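Local coordinates for ferritin (Mycoplasma penetrans, PDB 7DIE), which takes up iron(II) through B-channels, oxidises it at atypical ferroxidase centres and stores the iron inside a cage of 24 subunits, at the Fe (III) ion site and the interface of chains B and A. Coordinates in Å, arbitrary orientation; residue numbers count along the deposited sequence, not the author numbering. Chains: chain A/B, Ferritin.

Contact 1: the Fe (III) ion site. Residues chain A 23, 55-56, 60, 130, 134, 137-138, 141. With FE (Fe (III) ion), chain C; FE (Fe (III) ion), chain D.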
loop_
_atom_site.group_PDB
_atom_site.type_symbol
_atom_site.label_atom_id
_atom_site.label_comp_id
_atom_site.label_asym_id
_atom_site.label_seq_id
_atom_site.Cartn_x
_atom_site.Cartn_y
_atom_site.Cartn_z
ATOM N N GLU A 23 -36.727 -34.146 -4.648
ATOM C CA GLU A 23 -35.359 -33.687 -4.407
ATOM C C GLU A 23 -34.913 -34.039 -2.997
ATOM O O GLU A 23 -33.757 -34.433 -2.775
ATOM C CB GLU A 23 -35.248 -32.175 -4.626
ATOM C CG GLU A 23 -35.619 -31.667 -6.052
ATOM C CD GLU A 23 -34.441 -31.710 -7.047
ATOM O OE1 GLU A 23 -33.447 -32.414 -6.792
ATOM O OE2 GLU A 23 -34.517 -31.045 -8.104
ATOM N N ASP A 55 -26.003 -30.259 -1.844
ATOM C CA ASP A 55 -26.393 -29.451 -2.994
ATOM C C ASP A 55 -27.898 -29.501 -3.223
ATOM O O ASP A 55 -28.508 -28.496 -3.602
ATOM C CB ASP A 55 -25.654 -29.938 -4.242
ATOM C CG ASP A 55 -26.201 -29.327 -5.513
ATOM O OD1 ASP A 55 -25.933 -28.125 -5.742
ATOM O OD2 ASP A 55 -26.887 -30.046 -6.280
ATOM N N LYS A 56 -28.515 -30.673 -3.036
ATOM C CA LYS A 56 -29.974 -30.741 -3.170
ATOM C C LYS A 56 -30.645 -29.789 -2.193
ATOM O O LYS A 56 -31.612 -29.100 -2.545
ATOM C CB LYS A 56 -30.485 -32.168 -2.939
ATOM C CG LYS A 56 -30.139 -33.174 -4.049
ATOM C CD LYS A 56 -30.638 -32.710 -5.437
ATOM C CE LYS A 56 -30.453 -33.852 -6.484
ATOM N NZ LYS A 56 -30.816 -33.382 -7.886
ATOM N N HIS A 60 -31.442 -26.876 -4.776
ATOM C CA HIS A 60 -32.703 -27.318 -5.376
ATOM C C HIS A 60 -33.883 -27.007 -4.466
ATOM O O HIS A 60 -34.809 -26.298 -4.860
ATOM C CB HIS A 60 -32.663 -28.827 -5.684
ATOM C CG HIS A 60 -31.631 -29.199 -6.699
ATOM N ND1 HIS A 60 -31.953 -29.696 -7.945
ATOM C CD2 HIS A 60 -30.279 -29.130 -6.656
ATOM C CE1 HIS A 60 -30.842 -29.913 -8.627
ATOM N NE2 HIS A 60 -29.814 -29.576 -7.868
ATOM N N TRP A 130 -34.116 -23.640 -14.584
ATOM C CA TRP A 130 -32.875 -23.903 -13.846
ATOM C C TRP A 130 -32.722 -25.388 -13.542
ATOM O O TRP A 130 -31.617 -25.945 -13.616
ATOM C CB TRP A 130 -32.836 -23.102 -12.536
ATOM C CG TRP A 130 -31.549 -23.297 -11.764
ATOM C CD1 TRP A 130 -30.430 -22.503 -11.825
ATOM C CD2 TRP A 130 -31.245 -24.344 -10.821
ATOM N NE1 TRP A 130 -29.451 -23.004 -10.995
ATOM C CE2 TRP A 130 -29.923 -24.131 -10.371
ATOM C CE3 TRP A 130 -31.953 -25.449 -10.334
ATOM C CZ2 TRP A 130 -29.302 -24.971 -9.439
ATOM C CZ3 TRP A 130 -31.324 -26.301 -9.414
ATOM C CH2 TRP A 130 -30.017 -26.053 -8.983
ATOM N N ASP A 134 -29.852 -28.034 -14.527
ATOM C CA ASP A 134 -29.044 -28.615 -13.472
ATOM C C ASP A 134 -29.289 -30.111 -13.311
ATOM O O ASP A 134 -28.373 -30.828 -12.906
ATOM C CB ASP A 134 -29.277 -27.893 -12.152
ATOM C CG ASP A 134 -28.142 -28.128 -11.194
ATOM O OD1 ASP A 134 -27.028 -27.644 -11.474
ATOM O OD2 ASP A 134 -28.351 -28.846 -10.208
ATOM N N GLU A 137 -26.654 -31.880 -15.054
ATOM C CA GLU A 137 -25.384 -31.859 -14.339
ATOM C C GLU A 137 -25.366 -32.903 -13.241
ATOM O O GLU A 137 -24.391 -33.647 -13.108
ATOM C CB GLU A 137 -25.123 -30.477 -13.732
ATOM C CG GLU A 137 -25.183 -29.333 -14.726
ATOM C CD GLU A 137 -24.005 -29.321 -15.678
ATOM O OE1 GLU A 137 -22.977 -29.959 -15.353
ATOM O OE2 GLU A 137 -24.106 -28.652 -16.738
ATOM N N ASP A 138 -26.424 -32.945 -12.417
ATOM C CA ASP A 138 -26.430 -33.887 -11.298
ATOM C C ASP A 138 -26.422 -35.322 -11.799
ATOM O O ASP A 138 -25.731 -36.183 -11.239
ATOM C CB ASP A 138 -27.646 -33.663 -10.394
ATOM C CG ASP A 138 -27.547 -32.389 -9.583
ATOM O OD1 ASP A 138 -26.494 -31.726 -9.655
ATOM O OD2 ASP A 138 -28.530 -32.033 -8.902
ATOM N N GLU A 141 -22.943 -36.231 -12.898
ATOM C CA GLU A 141 -22.013 -36.453 -11.799
ATOM C C GLU A 141 -22.174 -37.853 -11.227
ATOM O O GLU A 141 -21.192 -38.552 -10.965
ATOM C CB GLU A 141 -22.249 -35.422 -10.704
ATOM C CG GLU A 141 -21.468 -34.150 -10.885
ATOM C CD GLU A 141 -21.319 -33.447 -9.566
ATOM O OE1 GLU A 141 -20.265 -33.636 -8.899
ATOM O OE2 GLU A 141 -22.285 -32.743 -9.187
HETATM FE FE FE C . -27.593 -29.802 -8.498
HETATM FE FE FE D . -24.911 -29.996 -8.890
HETATM O O HOH W 1 -26.806 -27.453 -7.965
HETATM O O HOH W 2 -24.527 -31.382 -7.080
#
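Helices 43-70 and 122-150 of chain A supply the ligands of this atypical ferroxidase centre: A:Asp55 and A:His60 from the first, A:Asp134 and A:Asp138, one helical turn apart, from the second. The iron of chain C, partly occupied, has distorted six-coordination. A:Asp134 binds it through OD2 at 2.1 Å, A:Asp55 likewise through one carboxylate oxygen, OD2, and in both CG lies anti to the backbone N (chi1 169° for A:Asp55). A:Asp138 chelates with both oxygens, and its OD1 also reaches the iron of chain D at 2.5 Å, so this atom bridges the pair. Water 1 is a further ligand of the chain C iron and meets OD1 of A:Asp55, the oxygen not spent on the metal.

A:His60 points NE2 at the chain C iron, 2.3 Å away. Its imidazole is sandwiched, with CZ3 of A:Trp130 over the centre of one face and CD of A:Lys56 over the other, which should limit its rotation. On the far side, ND1 donates to OE2 of A:Glu23 (2.9 Å), approaching from above the carboxylate plane. NZ of A:Lys56 forms salt bridges to OE1 of A:Glu23, on its syn lone pair, and to OD2 of A:Asp138, on its anti lone pair (2.8 Å). A:Glu23 is thus a second-shell residue, and the lysine, if charged, may offset part of the negative charge of both carboxylates.

The chain D iron is poorly ordered and partly occupied; besides A:Asp138 it carries water 2, and OE2 of A:Glu141 stands 3.8 Å away, beyond bonding distance. The pair lies within the ferritin four-helix bundle, with A:Glu23 of helix 10-39 backing the histidine.

Contact 2: the interface of chains B and A. Residues chain B 65, 68-69, 72-75; chain A 31-32, 34-36, 38-39.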
loop_
_atom_site.group_PDB
_atom_site.type_symbol
_atom_site.label_atom_id
_atom_site.label_comp_id
_atom_site.label_asym_id
_atom_site.label_seq_id
_atom_site.Cartn_x
_atom_site.Cartn_y
_atom_site.Cartn_z
ATOM N N VAL B 65 -24.642 -36.672 10.612
ATOM C CA VAL B 65 -24.188 -37.615 9.594
ATOM C C VAL B 65 -22.662 -37.711 9.582
ATOM O O VAL B 65 -22.111 -38.791 9.340
ATOM C CB VAL B 65 -24.766 -37.271 8.203
ATOM C CG1 VAL B 65 -24.185 -35.988 7.667
ATOM C CG2 VAL B 65 -24.482 -38.416 7.234
ATOM N N MET B 68 -21.719 -40.104 12.422
ATOM C CA MET B 68 -21.973 -41.500 12.096
ATOM C C MET B 68 -20.895 -42.046 11.169
ATOM O O MET B 68 -20.419 -43.167 11.362
ATOM C CB MET B 68 -23.376 -41.657 11.502
ATOM C CG MET B 68 -24.453 -41.320 12.543
ATOM S SD MET B 68 -26.133 -41.892 12.167
ATOM C CE MET B 68 -26.021 -43.603 12.746
ATOM N N MET B 69 -20.457 -41.246 10.187
ATOM C CA MET B 69 -19.392 -41.698 9.291
ATOM C C MET B 69 -18.073 -41.891 10.033
ATOM O O MET B 69 -17.323 -42.826 9.727
ATOM C CB MET B 69 -19.212 -40.706 8.131
ATOM C CG MET B 69 -20.406 -40.685 7.149
ATOM S SD MET B 69 -20.092 -39.575 5.748
ATOM C CE MET B 69 -19.994 -38.016 6.566
ATOM N N ASP B 72 -18.305 -45.233 11.410
ATOM C CA ASP B 72 -18.689 -46.267 10.437
ATOM C C ASP B 72 -20.108 -46.784 10.653
ATOM O O ASP B 72 -20.396 -47.942 10.348
ATOM C CB ASP B 72 -17.724 -47.463 10.457
ATOM C CG ASP B 72 -16.344 -47.133 9.905
ATOM O OD1 ASP B 72 -16.191 -46.133 9.169
ATOM O OD2 ASP B 72 -15.402 -47.897 10.215
ATOM N N SER B 73 -21.014 -45.962 11.169
ATOM C CA SER B 73 -22.388 -46.395 11.387
ATOM C C SER B 73 -23.324 -45.834 10.322
ATOM O O SER B 73 -23.034 -44.826 9.671
ATOM C CB SER B 73 -22.866 -45.971 12.772
ATOM O OG SER B 73 -22.038 -46.584 13.734
ATOM N N ILE B 74 -24.484 -46.476 10.187
ATOM C CA ILE B 74 -25.393 -46.252 9.059
ATOM C C ILE B 74 -26.551 -45.358 9.495
ATOM O O ILE B 74 -27.247 -45.653 10.475
ATOM C CB ILE B 74 -25.921 -47.591 8.503
ATOM C CG1 ILE B 74 -24.770 -48.487 8.043
ATOM C CG2 ILE B 74 -26.934 -47.360 7.375
ATOM C CD1 ILE B 74 -23.839 -47.857 7.061
ATOM N N LEU B 75 -26.773 -44.272 8.751
ATOM C CA LEU B 75 -27.914 -43.391 8.982
ATOM C C LEU B 75 -29.148 -43.927 8.268
ATOM O O LEU B 75 -29.120 -44.165 7.061
ATOM C CB LEU B 75 -27.608 -41.978 8.477
ATOM C CG LEU B 75 -28.774 -40.992 8.400
ATOM C CD1 LEU B 75 -29.276 -40.698 9.804
ATOM C CD2 LEU B 75 -28.303 -39.691 7.724
ATOM N N PHE A 31 -27.531 -38.936 1.785
ATOM C CA PHE A 31 -26.915 -38.931 3.113
ATOM C C PHE A 31 -26.827 -40.353 3.668
ATOM O O PHE A 31 -25.820 -40.732 4.277
ATOM C CB PHE A 31 -27.697 -37.995 4.043
ATOM C CG PHE A 31 -27.519 -36.537 3.708
ATOM C CD1 PHE A 31 -26.238 -35.989 3.624
ATOM C CD2 PHE A 31 -28.618 -35.716 3.470
ATOM C CE1 PHE A 31 -26.054 -34.651 3.316
ATOM C CE2 PHE A 31 -28.446 -34.376 3.162
ATOM C CZ PHE A 31 -27.158 -33.840 3.082
ATOM N N HIS A 32 -27.854 -41.167 3.419
ATOM C CA HIS A 32 -27.792 -42.589 3.753
ATOM C C HIS A 32 -26.649 -43.285 3.011
ATOM O O HIS A 32 -25.848 -44.007 3.614
ATOM C CB HIS A 32 -29.130 -43.254 3.416
ATOM C CG HIS A 32 -29.089 -44.753 3.485
ATOM N ND1 HIS A 32 -28.994 -45.442 4.678
ATOM C CD2 HIS A 32 -29.144 -45.692 2.510
ATOM C CE1 HIS A 32 -28.978 -46.744 4.431
ATOM N NE2 HIS A 32 -29.072 -46.921 3.125
ATOM N N ALA A 34 -24.012 -41.990 1.798
ATOM C CA ALA A 34 -22.729 -41.547 2.331
ATOM C C ALA A 34 -22.276 -42.457 3.464
ATOM O O ALA A 34 -21.122 -42.902 3.491
ATOM C CB ALA A 34 -22.816 -40.092 2.806
ATOM N N THR A 35 -23.173 -42.741 4.425
ATOM C CA THR A 35 -22.777 -43.597 5.541
ATOM C C THR A 35 -22.529 -45.032 5.080
ATOM O O THR A 35 -21.629 -45.697 5.606
ATOM C CB THR A 35 -23.818 -43.554 6.682
ATOM O OG1 THR A 35 -25.059 -44.149 6.270
ATOM C CG2 THR A 35 -24.067 -42.101 7.155
ATOM N N VAL A 36 -23.279 -45.522 4.088
ATOM C CA VAL A 36 -23.022 -46.871 3.575
ATOM C C VAL A 36 -21.661 -46.929 2.894
ATOM O O VAL A 36 -20.873 -47.857 3.120
ATOM C CB VAL A 36 -24.141 -47.320 2.613
ATOM C CG1 VAL A 36 -23.803 -48.686 2.011
ATOM C CG2 VAL A 36 -25.495 -47.361 3.326
ATOM N N LYS A 38 -19.063 -45.011 3.367
ATOM C CA LYS A 38 -18.001 -44.911 4.362
ATOM C C LYS A 38 -17.772 -46.260 5.039
ATOM O O LYS A 38 -16.630 -46.719 5.179
ATOM C CB LYS A 38 -18.358 -43.834 5.390
ATOM C CG LYS A 38 -17.326 -43.627 6.490
ATOM C CD LYS A 38 -16.021 -43.132 5.912
ATOM C CE LYS A 38 -14.950 -42.912 6.987
ATOM N NZ LYS A 38 -13.602 -42.767 6.320
ATOM N N ALA A 39 -18.859 -46.921 5.452
ATOM C CA ALA A 39 -18.733 -48.211 6.128
ATOM C C ALA A 39 -18.163 -49.288 5.218
ATOM O O ALA A 39 -17.585 -50.259 5.718
ATOM C CB ALA A 39 -20.088 -48.665 6.681
HETATM O O HOH W 3 -20.660 -44.687 8.113
HETATM O O HOH W 4 -14.596 -46.502 6.985
#
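This patch belongs to a two-fold symmetric interface between identical subunits, the kind of dimer contact from which the 24-subunit ferritin cage is built. The end of helix 43-70 of chain B and the following loop, B:Asp72 to B:Leu75, lie across the last turns of helix 10-39 of chain A, and 465 Å² of surface is hidden here.

A:Thr35 is central. Its OG1 occupies the crowded position between the backbone N and the carbonyl carbon (chi1 67°), where it donates to the A:His32 carbonyl O of its own helix (2.8 Å) on an in-plane lone pair. The same OG1 accepts a hydrogen bond from the backbone N of B:Leu75 at 3.0 Å. The hydroxyl is thereby held from two sides, and the methyl CG2 is turned to B:Val65 CG2, 3.7 Å away, with B:Leu75 CB and B:Met69 CG also packed against it. The B:Met69 chain crosses the threonine at about a right angle and bends at chi3 (-64°), bringing SD to the methyl of A:Ala34.

B:Ile74 reaches obliquely over the helix with two branches. CG2 touches CE1 of the A:His32 ring at 3.6 Å, while CD1 lies over the backbone of A:Thr35 and A:Val36 and meets the A:Ala39 methyl. Further along, the aliphatic part of A:Lys38, bent at chi2, runs past the B:Met69 carbonyl O. B:Asp72 OD1 and A:Lys38 O share water 4, and water 3 similarly joins B:Ser73 O to A:Thr35 O.

A:His32, whose CG is anti to the backbone N, carries A:Val36 CG2 over one face toward the rim. Its ND1 donates in the ring plane to B:Leu75 O at 2.7 Å, nearly along the C=O axis and almost straight (170° at the hydrogen).

About 21 Å separates the C-alpha centres of contact 1 and contact 2, which share helix 10-39 of chain A and, in different subunits, helix 43-70; helix 122-150 enters contact 1 alone among the residues given. Helix 10-39 gives A:Glu23 to contact 1 and, farther along, the segment from A:Phe31 to A:Ala39 to contact 2. Helix 43-70 carries metal ligands in chain A, and its copy in chain B brings B:Val65 and B:Met69 to the interface. Because every subunit repeats both contacts, each such helix serves both. Subunit pairing could therefore help fix the iron site, although the structure alone shows no coupling.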